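PDB 3JUR: Exo-poly-alpha-D-galacturonosidase from Thermotoga maritima, which probably hydrolyses polygalacturonate, the backbone of pectin, as an exo-acting glycoside hydrolase of family 28, built as a parallel beta-helix tetramer. Local coordinates for residues N228-S233 and K253-T258; D287-S292 and N316-N321. One frame throughout, in Å; residues are numbered along the deposited sequence.

Contact 1: N228-S233 and K253-T258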
loop_
_atom_site.group_PDB
_atom_site.type_symbol
_atom_site.label_atom_id
_atom_site.label_comp_id
_atom_site.label_asym_id
_atom_site.label_seq_id
_atom_site.Cartn_x
_atom_site.Cartn_y
_atom_site.Cartn_z
ATOM N N ASN D 228 31.029 -23.738 -4.627
ATOM C CA ASN D 228 30.715 -24.262 -5.965
ATOM C C ASN D 228 30.402 -25.763 -6.034
ATOM O O ASN D 228 30.764 -26.440 -6.997
ATOM C CB ASN D 228 31.798 -23.863 -6.987
ATOM C CG ASN D 228 31.892 -22.357 -7.171
ATOM O OD1 ASN D 228 32.751 -21.701 -6.569
ATOM N ND2 ASN D 228 30.991 -21.793 -7.977
ATOM N N ILE D 229 29.714 -26.267 -5.015
ATOM C CA ILE D 229 29.223 -27.642 -5.032
ATOM C C ILE D 229 27.723 -27.688 -5.335
ATOM O O ILE D 229 27.020 -26.683 -5.209
ATOM C CB ILE D 229 29.507 -28.392 -3.703
ATOM C CG1 ILE D 229 28.680 -27.811 -2.555
ATOM C CG2 ILE D 229 30.998 -28.392 -3.378
ATOM C CD1 ILE D 229 28.251 -28.833 -1.556
ATOM N N GLU D 230 27.245 -28.855 -5.754
ATOM C CA GLU D 230 25.821 -29.075 -5.886
ATOM C C GLU D 230 25.357 -30.240 -5.027
ATOM O O GLU D 230 25.886 -31.346 -5.140
ATOM C CB GLU D 230 25.413 -29.306 -7.340
ATOM C CG GLU D 230 23.893 -29.444 -7.482
ATOM C CD GLU D 230 23.413 -29.738 -8.889
ATOM O OE1 GLU D 230 24.229 -29.729 -9.834
ATOM O OE2 GLU D 230 22.196 -29.963 -9.046
ATOM N N ILE D 231 24.377 -29.972 -4.164
ATOM C CA ILE D 231 23.663 -31.018 -3.442
ATOM C C ILE D 231 22.342 -31.268 -4.148
ATOM O O ILE D 231 21.559 -30.335 -4.377
ATOM C CB ILE D 231 23.337 -30.621 -1.974
ATOM C CG1 ILE D 231 24.596 -30.195 -1.199
ATOM C CG2 ILE D 231 22.583 -31.755 -1.260
ATOM C CD1 ILE D 231 25.567 -31.291 -0.945
ATOM N N SER D 232 22.097 -32.532 -4.478
ATOM C CA SER D 232 20.837 -32.951 -5.068
ATOM C C SER D 232 20.437 -34.307 -4.488
ATOM O O SER D 232 20.769 -35.353 -5.043
ATOM C CB SER D 232 20.957 -33.018 -6.585
ATOM O OG SER D 232 19.742 -33.449 -7.158
ATOM N N SER D 233 19.737 -34.270 -3.355
ATOM C CA SER D 233 19.341 -35.473 -2.628
ATOM C C SER D 233 18.134 -35.155 -1.762
ATOM O O SER D 233 18.214 -34.331 -0.852
ATOM C CB SER D 233 20.500 -35.979 -1.762
ATOM O OG SER D 233 20.310 -37.329 -1.395
ATOM N N LYS D 253 28.423 -19.777 -3.336
ATOM C CA LYS D 253 28.267 -20.198 -4.735
ATOM C C LYS D 253 27.798 -21.647 -4.911
ATOM O O LYS D 253 28.043 -22.258 -5.951
ATOM C CB LYS D 253 29.572 -19.939 -5.514
ATOM C CG LYS D 253 29.774 -18.491 -5.954
ATOM C CD LYS D 253 29.164 -18.261 -7.338
ATOM C CE LYS D 253 28.512 -16.878 -7.458
ATOM N NZ LYS D 253 29.515 -15.799 -7.700
ATOM N N CYS D 254 27.122 -22.193 -3.901
ATOM C CA CYS D 254 26.612 -23.567 -3.961
ATOM C C CYS D 254 25.163 -23.642 -4.466
ATOM O O CYS D 254 24.402 -22.673 -4.356
ATOM C CB CYS D 254 26.724 -24.250 -2.590
ATOM S SG CYS D 254 28.410 -24.342 -1.907
ATOM N N ARG D 255 24.805 -24.804 -5.012
ATOM C CA ARG D 255 23.444 -25.113 -5.458
ATOM C C ARG D 255 22.865 -26.252 -4.612
ATOM O O ARG D 255 23.538 -27.266 -4.399
ATOM C CB ARG D 255 23.440 -25.504 -6.942
ATOM C CG ARG D 255 22.153 -26.193 -7.402
ATOM C CD ARG D 255 21.175 -25.241 -8.077
ATOM N NE ARG D 255 21.254 -25.400 -9.527
ATOM C CZ ARG D 255 20.314 -25.951 -10.290
ATOM N NH1 ARG D 255 19.171 -26.384 -9.765
ATOM N NH2 ARG D 255 20.514 -26.053 -11.599
ATOM N N PHE D 256 21.620 -26.081 -4.150
ATOM C CA PHE D 256 20.959 -27.035 -3.248
ATOM C C PHE D 256 19.573 -27.463 -3.714
ATOM O O PHE D 256 18.729 -26.627 -4.057
ATOM C CB PHE D 256 20.760 -26.435 -1.851
ATOM C CG PHE D 256 22.024 -26.003 -1.166
ATOM C CD1 PHE D 256 22.693 -26.870 -0.306
ATOM C CD2 PHE D 256 22.516 -24.715 -1.342
ATOM C CE1 PHE D 256 23.855 -26.465 0.343
ATOM C CE2 PHE D 256 23.663 -24.291 -0.692
ATOM C CZ PHE D 256 24.347 -25.173 0.143
ATOM N N ASP D 257 19.354 -28.773 -3.690
ATOM C CA ASP D 257 18.030 -29.371 -3.703
ATOM C C ASP D 257 18.062 -30.451 -2.612
ATOM O O ASP D 257 18.699 -31.503 -2.791
ATOM C CB ASP D 257 17.731 -29.979 -5.069
ATOM C CG ASP D 257 16.300 -30.484 -5.194
ATOM O OD1 ASP D 257 15.496 -30.332 -4.248
ATOM O OD2 ASP D 257 15.983 -31.033 -6.264
ATOM N N THR D 258 17.412 -30.175 -1.479
ATOM C CA THR D 258 17.572 -31.010 -0.280
ATOM C C THR D 258 16.270 -31.605 0.238
ATOM O O THR D 258 15.202 -31.042 0.031
ATOM C CB THR D 258 18.276 -30.248 0.867
ATOM O OG1 THR D 258 17.537 -29.066 1.206
ATOM C CG2 THR D 258 19.679 -29.854 0.466
HETATM O O HOH W 1 18.077 -31.287 -7.995
#
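Strands 230-233 and 255-258 run parallel on successive coils of the right-handed parallel beta-helix characteristic of family 28. Four backbone hydrogen bonds join the segments. They run from Arg-255 N to Ile-229 O, Ile-231 N to Arg-255 O, Asp-257 N to Ile-231 O and Ser-233 N to Asp-257 O. In the third, the donor sits above the carbonyl plane of Ile-231; the others lie nearly along the C=O axis.

Glu-230 stands extended beside Arg-255, its CG anti to the backbone N (chi1 -176°). Glu-230 CB lies 4.0 Å from Arg-255 O. Glu-230 CG meets Arg-255 CG at 3.7 Å, alongside. Glu-230 CD is 4.0 Å from that same Arg-255 CG. At the tip, Glu-230 OE2 stays 4.7 Å from Arg-255 NE, so the charges do not touch. The carboxylate and guanidinium planes are only 15° apart.

On the same face, a water links Ser-232 OG to Asp-257 and donates to Asp-257 OD2 at 2.7 Å. Asp-257 OD1 is hydrogen-bonded to Ser-292 OG. The other face is buried. There Ile-231 CG1 packs on Phe-256 CD1 at 3.9 Å, and Ile-231 CG2 meets Thr-258 CG2.

Strand 207-209 flanks one side of the pair and strand 280-291 the other, while Arg-255 packs on Leu-289 of a second subunit.

Contact 2: D287-S292 and N316-N321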
loop_
_atom_site.group_PDB
_atom_site.type_symbol
_atom_site.label_atom_id
_atom_site.label_comp_id
_atom_site.label_asym_id
_atom_site.label_seq_id
_atom_site.Cartn_x
_atom_site.Cartn_y
_atom_site.Cartn_z
ATOM N N ASP D 287 25.876 -15.867 -1.601
ATOM C CA ASP D 287 25.824 -16.126 -3.050
ATOM C C ASP D 287 25.417 -17.561 -3.422
ATOM O O ASP D 287 25.875 -18.096 -4.442
ATOM C CB ASP D 287 27.173 -15.782 -3.724
ATOM C CG ASP D 287 27.681 -14.396 -3.361
ATOM O OD1 ASP D 287 26.896 -13.420 -3.417
ATOM O OD2 ASP D 287 28.880 -14.286 -3.028
ATOM N N ASN D 288 24.570 -18.177 -2.604
ATOM C CA ASN D 288 24.088 -19.533 -2.860
ATOM C C ASN D 288 22.720 -19.550 -3.510
ATOM O O ASN D 288 21.982 -18.558 -3.457
ATOM C CB ASN D 288 24.028 -20.350 -1.570
ATOM C CG ASN D 288 25.366 -20.458 -0.891
ATOM O OD1 ASN D 288 26.262 -21.158 -1.363
ATOM N ND2 ASN D 288 25.509 -19.773 0.232
ATOM N N LEU D 289 22.388 -20.695 -4.105
ATOM C CA LEU D 289 21.119 -20.878 -4.784
ATOM C C LEU D 289 20.453 -22.174 -4.335
ATOM O O LEU D 289 21.009 -23.259 -4.508
ATOM C CB LEU D 289 21.314 -20.863 -6.307
ATOM C CG LEU D 289 20.105 -21.157 -7.205
ATOM C CD1 LEU D 289 18.966 -20.135 -6.980
ATOM C CD2 LEU D 289 20.504 -21.222 -8.675
ATOM N N VAL D 290 19.271 -22.047 -3.737
ATOM C CA VAL D 290 18.462 -23.208 -3.384
ATOM C C VAL D 290 17.219 -23.199 -4.270
ATOM O O VAL D 290 16.411 -22.280 -4.191
ATOM C CB VAL D 290 18.045 -23.202 -1.880
ATOM C CG1 VAL D 290 17.264 -24.492 -1.510
ATOM C CG2 VAL D 290 19.263 -23.028 -0.973
ATOM N N ILE D 291 17.078 -24.198 -5.132
ATOM C CA ILE D 291 15.812 -24.394 -5.852
ATOM C C ILE D 291 15.304 -25.767 -5.452
ATOM O O ILE D 291 15.781 -26.791 -5.948
ATOM C CB ILE D 291 15.943 -24.270 -7.392
ATOM C CG1 ILE D 291 16.567 -22.922 -7.777
ATOM C CG2 ILE D 291 14.578 -24.473 -8.061
ATOM C CD1 ILE D 291 16.888 -22.779 -9.273
ATOM N N SER D 292 14.358 -25.778 -4.518
ATOM C CA SER D 292 14.024 -27.010 -3.823
ATOM C C SER D 292 12.654 -26.974 -3.156
ATOM O O SER D 292 12.496 -26.430 -2.061
ATOM C CB SER D 292 15.113 -27.313 -2.786
ATOM O OG SER D 292 14.892 -28.560 -2.160
ATOM N N ASN D 316 22.950 -12.323 0.383
ATOM C CA ASN D 316 22.813 -12.444 -1.072
ATOM C C ASN D 316 22.599 -13.878 -1.535
ATOM O O ASN D 316 23.230 -14.339 -2.481
ATOM C CB ASN D 316 24.021 -11.816 -1.792
ATOM C CG ASN D 316 23.735 -11.512 -3.255
ATOM O OD1 ASN D 316 22.671 -11.001 -3.599
ATOM N ND2 ASN D 316 24.687 -11.834 -4.123
ATOM N N ASN D 317 21.707 -14.584 -0.854
ATOM C CA ASN D 317 21.328 -15.912 -1.275
ATOM C C ASN D 317 19.986 -15.858 -1.982
ATOM O O ASN D 317 19.210 -14.906 -1.802
ATOM C CB ASN D 317 21.279 -16.869 -0.081
ATOM C CG ASN D 317 22.602 -16.953 0.647
ATOM O OD1 ASN D 317 23.563 -17.542 0.149
ATOM N ND2 ASN D 317 22.665 -16.351 1.832
ATOM N N VAL D 318 19.727 -16.878 -2.796
ATOM C CA VAL D 318 18.461 -16.996 -3.507
ATOM C C VAL D 318 17.803 -18.335 -3.172
ATOM O O VAL D 318 18.400 -19.391 -3.382
ATOM C CB VAL D 318 18.650 -16.845 -5.027
ATOM C CG1 VAL D 318 17.332 -17.136 -5.768
ATOM C CG2 VAL D 318 19.152 -15.424 -5.363
ATOM N N TYR D 319 16.576 -18.267 -2.656
ATOM C CA TYR D 319 15.821 -19.451 -2.238
ATOM C C TYR D 319 14.545 -19.548 -3.056
ATOM O O TYR D 319 13.781 -18.591 -3.136
ATOM C CB TYR D 319 15.485 -19.358 -0.748
ATOM C CG TYR D 319 16.703 -19.122 0.131
ATOM C CD1 TYR D 319 17.585 -20.157 0.428
ATOM C CD2 TYR D 319 16.978 -17.865 0.638
ATOM C CE1 TYR D 319 18.709 -19.943 1.236
ATOM C CE2 TYR D 319 18.091 -17.640 1.451
ATOM C CZ TYR D 319 18.946 -18.686 1.743
ATOM O OH TYR D 319 20.041 -18.455 2.532
ATOM N N MET D 320 14.327 -20.693 -3.689
ATOM C CA MET D 320 13.166 -20.872 -4.551
ATOM C C MET D 320 12.404 -22.142 -4.191
ATOM O O MET D 320 13.003 -23.212 -4.099
ATOM C CB MET D 320 13.589 -20.937 -6.016
ATOM C CG MET D 320 14.062 -19.608 -6.594
ATOM S SD MET D 320 14.358 -19.668 -8.383
ATOM C CE MET D 320 12.956 -20.604 -8.961
ATOM N N ASN D 321 11.090 -21.996 -3.994
ATOM C CA ASN D 321 10.143 -23.109 -3.763
ATOM C C ASN D 321 10.267 -23.763 -2.383
ATOM O O ASN D 321 9.551 -24.728 -2.082
ATOM C CB ASN D 321 10.215 -24.178 -4.874
ATOM C CG ASN D 321 10.140 -23.591 -6.285
ATOM O OD1 ASN D 321 9.400 -22.653 -6.544
ATOM N ND2 ASN D 321 10.909 -24.165 -7.204
#
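Val-290 CG2 packs on Tyr-319 CD1 at 3.6 Å, in the buried interior of the parallel beta-helix. Tyr-319 chi1 of -54° puts CG anti to the carbonyl carbon, and Val-290 crosses the tyrosine side chain obliquely. Val-290 also touches Phe-256 of the preceding coil.

The other face of these two parallel strands is apolar too. Leu-289 CD1 reaches Val-318 CG1 at 3.6 Å, alongside. Ile-291 CG1 lies 4.0 Å from Met-320 SD. This face belongs to a subunit interface: Leu-289 and Val-318 pack on Met-320 of a second subunit, and Met-320 packs on Val-318 of that subunit.

Four backbone hydrogen bonds run from Val-318 N to Asn-288 O, Val-290 N to Val-318 O, Met-320 N to Val-290 O and Ser-292 N to Met-320 O.

Before the strands comes an asparagine ladder, a known feature of parallel beta-helices. The amides of Asn-288 and Asn-317 lie side by side and point the same way, their planes 6° apart. Asn-317 OD1 takes Asn-288 N on a lone pair at 3.0 Å. It also accepts Asn-288 ND2, which lies above its carbonyl plane. Asn-288 OD1 accepts Cys-254 N of the preceding coil, and Asn-317 N donates to Asn-346 OD1 of the next.

At the polar edge the carboxylate of Asp-287 is turned 82° from the amide of Asn-316, and Asn-316 ND2 donates to Asp-287 OD1 at 2.8 Å.

From the N terminus, contact 1 comes first. Nineteen residues separate 228-233 from 253-258, and the turn of the beta-helix closes when they pair. The chain then passes through helix 270-276 and enters strand 280-291. Strands 255-258 and 280-291 close the next coil, and contact 2 closes the one after it, with 23 residues between its segments. The two contacts are in series; they neither nest nor cross. The four segments form consecutive rungs on one side of the beta-helix. The centres of contact 1 and contact 2 are about 10 Å apart. Cys-254 O to Leu-289 N, a probable backbone hydrogen bond, joins them.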